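PDB 1MJH: universal stress protein MJ0577 from Methanocaldococcus jannaschii, which binds ATP together with a manganese ion as a homodimer of the universal stress protein family, and may act as an ATP-dependent switch. Local coordinates for residues B[4-18]-B[119-133]. Sequence-based numbering, arbitrary orientation.
Sequences MYKKILYPTDFSETA and EGVDIIIMGSHGKTN. With ATP (adenosine-5'-triphosphate), chain F.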
loop_
_atom_site.group_PDB
_atom_site.type_symbol
_atom_site.label_atom_id
_atom_site.label_comp_id
_atom_site.label_asym_id
_atom_site.label_seq_id
_atom_site.Cartn_x
_atom_site.Cartn_y
_atom_site.Cartn_z
ATOM N N MET B 4 -8.006 -10.710 6.756
ATOM C CA MET B 4 -7.014 -11.338 7.616
ATOM C C MET B 4 -5.741 -11.434 6.772
ATOM O O MET B 4 -5.896 -11.753 5.596
ATOM C CB MET B 4 -7.458 -12.758 8.037
ATOM C CG MET B 4 -6.445 -13.366 9.010
ATOM S SD MET B 4 -7.097 -14.775 9.926
ATOM C CE MET B 4 -7.354 -15.927 8.580
ATOM N N TYR B 5 -4.576 -11.077 7.282
ATOM C CA TYR B 5 -3.391 -11.124 6.436
ATOM C C TYR B 5 -2.666 -12.439 6.710
ATOM O O TYR B 5 -1.782 -12.507 7.563
ATOM C CB TYR B 5 -2.487 -9.927 6.751
ATOM C CG TYR B 5 -3.188 -8.589 6.553
ATOM C CD1 TYR B 5 -3.696 -8.163 5.343
ATOM C CD2 TYR B 5 -3.350 -7.791 7.685
ATOM C CE1 TYR B 5 -4.352 -6.941 5.239
ATOM C CE2 TYR B 5 -3.995 -6.567 7.590
ATOM C CZ TYR B 5 -4.481 -6.162 6.366
ATOM O OH TYR B 5 -5.130 -4.953 6.265
ATOM N N LYS B 6 -3.196 -13.539 6.185
ATOM C CA LYS B 6 -2.578 -14.846 6.389
ATOM C C LYS B 6 -1.517 -15.135 5.348
ATOM O O LYS B 6 -0.523 -15.754 5.715
ATOM C CB LYS B 6 -3.706 -15.914 6.294
ATOM C CG LYS B 6 -3.166 -17.309 6.581
ATOM C CD LYS B 6 -4.253 -18.316 6.927
ATOM C CE LYS B 6 -3.629 -19.601 7.457
ATOM N NZ LYS B 6 -4.553 -20.338 8.366
ATOM N N LYS B 7 -1.714 -14.700 4.099
ATOM C CA LYS B 7 -0.765 -15.001 3.038
ATOM C C LYS B 7 -0.322 -13.727 2.341
ATOM O O LYS B 7 -1.145 -12.886 1.923
ATOM C CB LYS B 7 -1.432 -15.970 2.034
ATOM C CG LYS B 7 -0.438 -16.501 1.003
ATOM C CD LYS B 7 -1.195 -17.327 -0.052
ATOM C CE LYS B 7 -1.794 -18.568 0.621
ATOM N NZ LYS B 7 -2.012 -19.597 -0.458
ATOM N N ILE B 8 0.985 -13.466 2.356
ATOM C CA ILE B 8 1.561 -12.249 1.766
ATOM C C ILE B 8 2.362 -12.547 0.501
ATOM O O ILE B 8 3.154 -13.522 0.471
ATOM C CB ILE B 8 2.571 -11.679 2.818
ATOM C CG1 ILE B 8 1.837 -11.276 4.071
ATOM C CG2 ILE B 8 3.359 -10.495 2.252
ATOM C CD1 ILE B 8 2.743 -11.178 5.319
ATOM N N LEU B 9 2.240 -11.679 -0.499
ATOM C CA LEU B 9 3.117 -11.777 -1.677
ATOM C C LEU B 9 4.227 -10.747 -1.473
ATOM O O LEU B 9 3.892 -9.569 -1.272
ATOM C CB LEU B 9 2.464 -11.492 -3.033
ATOM C CG LEU B 9 3.354 -11.442 -4.285
ATOM C CD1 LEU B 9 4.057 -12.806 -4.500
ATOM C CD2 LEU B 9 2.587 -11.103 -5.561
ATOM N N TYR B 10 5.507 -11.152 -1.530
ATOM C CA TYR B 10 6.595 -10.214 -1.362
ATOM C C TYR B 10 7.496 -10.366 -2.580
ATOM O O TYR B 10 8.278 -11.334 -2.694
ATOM C CB TYR B 10 7.416 -10.506 -0.074
ATOM C CG TYR B 10 8.731 -9.781 -0.005
ATOM C CD1 TYR B 10 8.782 -8.397 -0.230
ATOM C CD2 TYR B 10 9.920 -10.443 0.279
ATOM C CE1 TYR B 10 9.982 -7.714 -0.161
ATOM C CE2 TYR B 10 11.124 -9.756 0.345
ATOM C CZ TYR B 10 11.143 -8.410 0.121
ATOM O OH TYR B 10 12.337 -7.691 0.165
ATOM N N PRO B 11 7.285 -9.537 -3.580
ATOM C CA PRO B 11 8.086 -9.565 -4.796
ATOM C C PRO B 11 9.333 -8.702 -4.569
ATOM O O PRO B 11 9.219 -7.559 -4.141
ATOM C CB PRO B 11 7.180 -8.906 -5.830
ATOM C CG PRO B 11 6.263 -7.979 -5.071
ATOM C CD PRO B 11 6.252 -8.465 -3.645
ATOM N N THR B 12 10.498 -9.298 -4.813
ATOM C CA THR B 12 11.728 -8.536 -4.590
ATOM C C THR B 12 12.623 -8.531 -5.809
ATOM O O THR B 12 12.706 -9.545 -6.519
ATOM C CB THR B 12 12.512 -9.144 -3.382
ATOM O OG1 THR B 12 13.723 -8.384 -3.294
ATOM C CG2 THR B 12 12.895 -10.596 -3.603
ATOM N N ASP B 13 13.261 -7.400 -6.088
ATOM C CA ASP B 13 14.262 -7.267 -7.126
ATOM C C ASP B 13 15.642 -7.114 -6.491
ATOM O O ASP B 13 16.604 -6.758 -7.174
ATOM C CB ASP B 13 13.943 -6.010 -7.992
ATOM C CG ASP B 13 13.844 -4.757 -7.137
ATOM O OD1 ASP B 13 14.002 -4.863 -5.892
ATOM O OD2 ASP B 13 13.549 -3.654 -7.669
ATOM N N PHE B 14 15.744 -7.431 -5.208
ATOM C CA PHE B 14 17.001 -7.348 -4.440
ATOM C C PHE B 14 17.522 -5.929 -4.334
ATOM O O PHE B 14 18.720 -5.729 -3.996
ATOM C CB PHE B 14 18.102 -8.318 -4.923
ATOM C CG PHE B 14 17.517 -9.678 -5.264
ATOM C CD1 PHE B 14 16.868 -10.415 -4.299
ATOM C CD2 PHE B 14 17.569 -10.164 -6.557
ATOM C CE1 PHE B 14 16.286 -11.651 -4.566
ATOM C CE2 PHE B 14 16.987 -11.391 -6.866
ATOM C CZ PHE B 14 16.364 -12.110 -5.853
ATOM N N SER B 15 16.640 -4.935 -4.469
ATOM C CA SER B 15 17.083 -3.532 -4.373
ATOM C C SER B 15 17.078 -3.036 -2.933
ATOM O O SER B 15 16.543 -3.687 -2.043
ATOM C CB SER B 15 16.150 -2.615 -5.171
ATOM O OG SER B 15 14.830 -2.676 -4.598
ATOM N N GLU B 16 17.772 -1.912 -2.674
ATOM C CA GLU B 16 17.729 -1.359 -1.322
ATOM C C GLU B 16 16.300 -1.112 -0.859
ATOM O O GLU B 16 15.975 -1.295 0.313
ATOM C CB GLU B 16 18.501 -0.050 -1.357
ATOM C CG GLU B 16 18.375 0.955 -0.250
ATOM C CD GLU B 16 19.151 2.210 -0.700
ATOM O OE1 GLU B 16 20.387 2.063 -0.495
ATOM O OE2 GLU B 16 18.549 3.179 -1.230
ATOM N N THR B 17 15.459 -0.546 -1.758
ATOM C CA THR B 17 14.079 -0.277 -1.306
ATOM C C THR B 17 13.313 -1.578 -1.050
ATOM O O THR B 17 12.582 -1.655 -0.064
ATOM C CB THR B 17 13.328 0.550 -2.386
ATOM O OG1 THR B 17 14.080 1.780 -2.609
ATOM C CG2 THR B 17 12.013 1.036 -1.811
ATOM N N ALA B 18 13.492 -2.598 -1.863
ATOM C CA ALA B 18 12.824 -3.887 -1.576
ATOM C C ALA B 18 13.283 -4.400 -0.210
ATOM O O ALA B 18 12.573 -5.122 0.501
ATOM C CB ALA B 18 13.107 -4.901 -2.701
ATOM N N GLU B 119 -1.968 -17.503 -6.288
ATOM C CA GLU B 119 -1.723 -17.946 -4.920
ATOM C C GLU B 119 -2.768 -17.530 -3.903
ATOM O O GLU B 119 -2.765 -17.852 -2.706
ATOM C CB GLU B 119 -0.281 -17.524 -4.496
ATOM C CG GLU B 119 0.796 -18.082 -5.443
ATOM C CD GLU B 119 1.126 -19.556 -5.190
ATOM O OE1 GLU B 119 0.724 -20.122 -4.173
ATOM O OE2 GLU B 119 1.814 -20.146 -6.027
ATOM N N GLY B 120 -3.766 -16.700 -4.237
ATOM C CA GLY B 120 -4.786 -16.224 -3.326
ATOM C C GLY B 120 -4.246 -15.425 -2.144
ATOM O O GLY B 120 -4.670 -15.583 -0.990
ATOM N N VAL B 121 -3.327 -14.496 -2.430
ATOM C CA VAL B 121 -2.761 -13.748 -1.296
ATOM C C VAL B 121 -3.731 -12.726 -0.737
ATOM O O VAL B 121 -4.597 -12.283 -1.479
ATOM C CB VAL B 121 -1.404 -13.115 -1.678
ATOM C CG1 VAL B 121 -0.493 -14.142 -2.346
ATOM C CG2 VAL B 121 -1.548 -11.904 -2.577
ATOM N N ASP B 122 -3.527 -12.276 0.478
ATOM C CA ASP B 122 -4.276 -11.242 1.179
ATOM C C ASP B 122 -3.674 -9.827 1.000
ATOM O O ASP B 122 -4.397 -8.860 1.254
ATOM C CB ASP B 122 -4.302 -11.598 2.665
ATOM C CG ASP B 122 -5.010 -12.944 2.907
ATOM O OD1 ASP B 122 -6.228 -12.986 2.602
ATOM O OD2 ASP B 122 -4.408 -13.945 3.367
ATOM N N ILE B 123 -2.429 -9.759 0.541
ATOM C CA ILE B 123 -1.802 -8.422 0.449
ATOM C C ILE B 123 -0.506 -8.603 -0.325
ATOM O O ILE B 123 0.083 -9.701 -0.284
ATOM C CB ILE B 123 -1.550 -7.868 1.853
ATOM C CG1 ILE B 123 -0.908 -6.469 1.741
ATOM C CG2 ILE B 123 -0.657 -8.781 2.713
ATOM C CD1 ILE B 123 -0.879 -5.772 3.114
ATOM N N ILE B 124 -0.097 -7.587 -1.051
ATOM C CA ILE B 124 1.200 -7.550 -1.699
ATOM C C ILE B 124 2.028 -6.489 -0.955
ATOM O O ILE B 124 1.499 -5.383 -0.797
ATOM C CB ILE B 124 1.068 -7.086 -3.163
ATOM C CG1 ILE B 124 0.074 -8.083 -3.886
ATOM C CG2 ILE B 124 2.432 -7.243 -3.798
ATOM C CD1 ILE B 124 -0.115 -7.694 -5.322
ATOM N N ILE B 125 3.218 -6.819 -0.478
ATOM C CA ILE B 125 4.054 -5.800 0.237
ATOM C C ILE B 125 5.300 -5.561 -0.648
ATOM O O ILE B 125 6.052 -6.495 -0.927
ATOM C CB ILE B 125 4.432 -6.341 1.616
ATOM C CG1 ILE B 125 3.186 -6.465 2.515
ATOM C CG2 ILE B 125 5.408 -5.328 2.275
ATOM C CD1 ILE B 125 3.482 -6.987 3.925
ATOM N N MET B 126 5.523 -4.334 -1.123
ATOM C CA MET B 126 6.602 -4.108 -2.130
ATOM C C MET B 126 7.215 -2.736 -1.919
ATOM O O MET B 126 6.585 -1.893 -1.270
ATOM C CB MET B 126 6.085 -4.351 -3.593
ATOM C CG MET B 126 5.039 -3.271 -4.039
ATOM S SD MET B 126 4.024 -3.793 -5.559
ATOM C CE MET B 126 5.433 -4.047 -6.661
ATOM N N GLY B 127 8.386 -2.508 -2.559
ATOM C CA GLY B 127 8.956 -1.154 -2.427
ATOM C C GLY B 127 8.299 -0.196 -3.407
ATOM O O GLY B 127 7.665 -0.580 -4.394
ATOM N N SER B 128 8.486 1.124 -3.129
ATOM C CA SER B 128 8.048 2.143 -4.082
ATOM C C SER B 128 8.985 2.235 -5.291
ATOM O O SER B 128 8.590 2.688 -6.379
ATOM C CB SER B 128 8.000 3.514 -3.417
ATOM O OG SER B 128 9.311 3.883 -2.975
ATOM N N HIS B 129 10.261 1.861 -5.101
ATOM C CA HIS B 129 11.300 1.947 -6.122
ATOM C C HIS B 129 12.172 0.699 -6.022
ATOM O O HIS B 129 11.912 -0.158 -5.193
ATOM C CB HIS B 129 12.223 3.197 -5.898
ATOM C CG HIS B 129 11.494 4.511 -6.012
ATOM N ND1 HIS B 129 10.605 5.024 -5.095
ATOM C CD2 HIS B 129 11.566 5.435 -7.021
ATOM C CE1 HIS B 129 10.150 6.186 -5.529
ATOM N NE2 HIS B 129 10.722 6.473 -6.720
ATOM N N GLY B 130 13.106 0.595 -6.961
ATOM C CA GLY B 130 13.794 -0.671 -7.148
ATOM C C GLY B 130 15.219 -0.456 -7.617
ATOM O O GLY B 130 15.860 0.422 -7.034
ATOM N N LYS B 131 15.653 -1.288 -8.554
ATOM C CA LYS B 131 17.086 -1.156 -8.947
ATOM C C LYS B 131 17.362 0.115 -9.730
ATOM O O LYS B 131 18.514 0.573 -9.653
ATOM C CB LYS B 131 17.466 -2.393 -9.761
ATOM C CG LYS B 131 17.562 -3.732 -9.042
ATOM C CD LYS B 131 18.780 -3.702 -8.093
ATOM C CE LYS B 131 19.136 -5.104 -7.650
ATOM N NZ LYS B 131 20.498 -5.108 -7.025
ATOM N N THR B 132 16.417 0.759 -10.435
ATOM C CA THR B 132 16.728 2.024 -11.088
ATOM C C THR B 132 16.837 3.157 -10.099
ATOM O O THR B 132 17.846 3.878 -9.982
ATOM C CB THR B 132 15.626 2.336 -12.135
ATOM O OG1 THR B 132 15.493 1.156 -12.964
ATOM C CG2 THR B 132 15.902 3.540 -13.011
ATOM N N ASN B 133 15.769 3.308 -9.279
ATOM C CA ASN B 133 15.703 4.363 -8.279
ATOM C C ASN B 133 16.314 5.696 -8.707
ATOM O O ASN B 133 17.244 6.203 -8.073
ATOM C CB ASN B 133 16.215 3.851 -6.916
ATOM C CG ASN B 133 15.844 4.822 -5.813
ATOM O OD1 ASN B 133 14.950 5.670 -5.938
ATOM N ND2 ASN B 133 16.534 4.696 -4.669
HETATM P PG ATP F . 11.771 1.178 -13.037
HETATM O O1G ATP F . 10.425 1.645 -13.471
HETATM O O2G ATP F . 11.817 -0.244 -13.131
HETATM O O3G ATP F . 12.868 1.808 -13.787
HETATM P PB ATP F . 12.474 1.166 -10.170
HETATM O O1B ATP F . 13.066 2.266 -9.397
HETATM O O2B ATP F . 13.464 0.112 -10.414
HETATM O O3B ATP F . 11.854 1.727 -11.504
HETATM P PA ATP F . 10.297 -0.748 -9.472
HETATM O O1A ATP F . 8.967 -0.314 -9.821
HETATM O O2A ATP F . 10.924 -1.715 -10.306
HETATM O O3A ATP F . 11.230 0.599 -9.349
HETATM O "O5'" ATP F . 10.510 -1.317 -8.016
HETATM C "C5'" ATP F . 9.369 -1.277 -7.121
HETATM C "C4'" ATP F . 9.254 -2.606 -6.399
HETATM O "O4'" ATP F . 8.795 -3.606 -7.394
HETATM C "C3'" ATP F . 10.533 -3.218 -5.850
HETATM O "O3'" ATP F . 10.924 -2.660 -4.587
HETATM C "C2'" ATP F . 10.116 -4.707 -5.768
HETATM O "O2'" ATP F . 9.302 -4.901 -4.594
HETATM C "C1'" ATP F . 9.290 -4.855 -7.072
HETATM N N9 ATP F . 10.054 -5.396 -8.188
HETATM C C8 ATP F . 10.674 -4.747 -9.198
HETATM N N7 ATP F . 11.211 -5.546 -10.100
HETATM C C5 ATP F . 10.981 -6.755 -9.641
HETATM C C6 ATP F . 11.319 -7.992 -10.166
HETATM N N6 ATP F . 12.014 -8.089 -11.300
HETATM N N1 ATP F . 10.937 -9.062 -9.476
HETATM C C2 ATP F . 10.205 -8.952 -8.320
HETATM N N3 ATP F . 9.824 -7.800 -7.739
HETATM C C4 ATP F . 10.291 -6.763 -8.471
HETATM O O HOH W 1 -8.014 -10.688 3.513
HETATM O O HOH W 2 14.019 -3.155 -10.121
HETATM O O HOH W 3 21.233 -6.826 -4.902
HETATM O O HOH W 4 18.196 2.371 -4.049
HETATM O O HOH W 5 15.951 0.950 -4.332
#
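Lys7 and Asp122 show how a parallel strand pair can be locked at its start by side chains reaching for backbone. Asp122 OD2 accepts Lys7 N at 2.9 Å through its anti lone pair, with a weak bond from Lys6 N, while Lys7 O takes Asp122 N in return. The Lys7 chain, bent at chi3 (-65°), crosses Val121 nearly at a right angle and brings NZ to Glu119 O, 2.9 Å away and in the carbonyl plane, beside the Schellman turn that ends helix 108-118. From there Leu9 carries the pairing: its N meets Ile123 O almost straight (174°), and its O receives Ile125 N. The Leu9 side chain packs on Val121 and on Ile112 and Ala116 of helix 108-118, whereas Ile8 lies alongside Ile123 on the other face. Strand 7-11 is central in the five-stranded parallel sheet (order 3-2-1-4-5) of this HUP-type alpha/beta fold, 123-127 is its neighbour, and the loops beyond their C-terminal ends form much of the ATP pocket. Pro11 O accepts ATP O2', and Gly127 N donates to the same O2'. Asp13 OD1 takes both Ser15 N and Ser15 OG from one face of its carboxylate; OD2 accepts a weak bond from Lys131 N, bridged also by water, and a side chain on Gly130 would run into it. An alanine at Asp13 would probably leave Lys131 N without its carboxylate partner and Ser15, the helix N-cap, less firmly oriented.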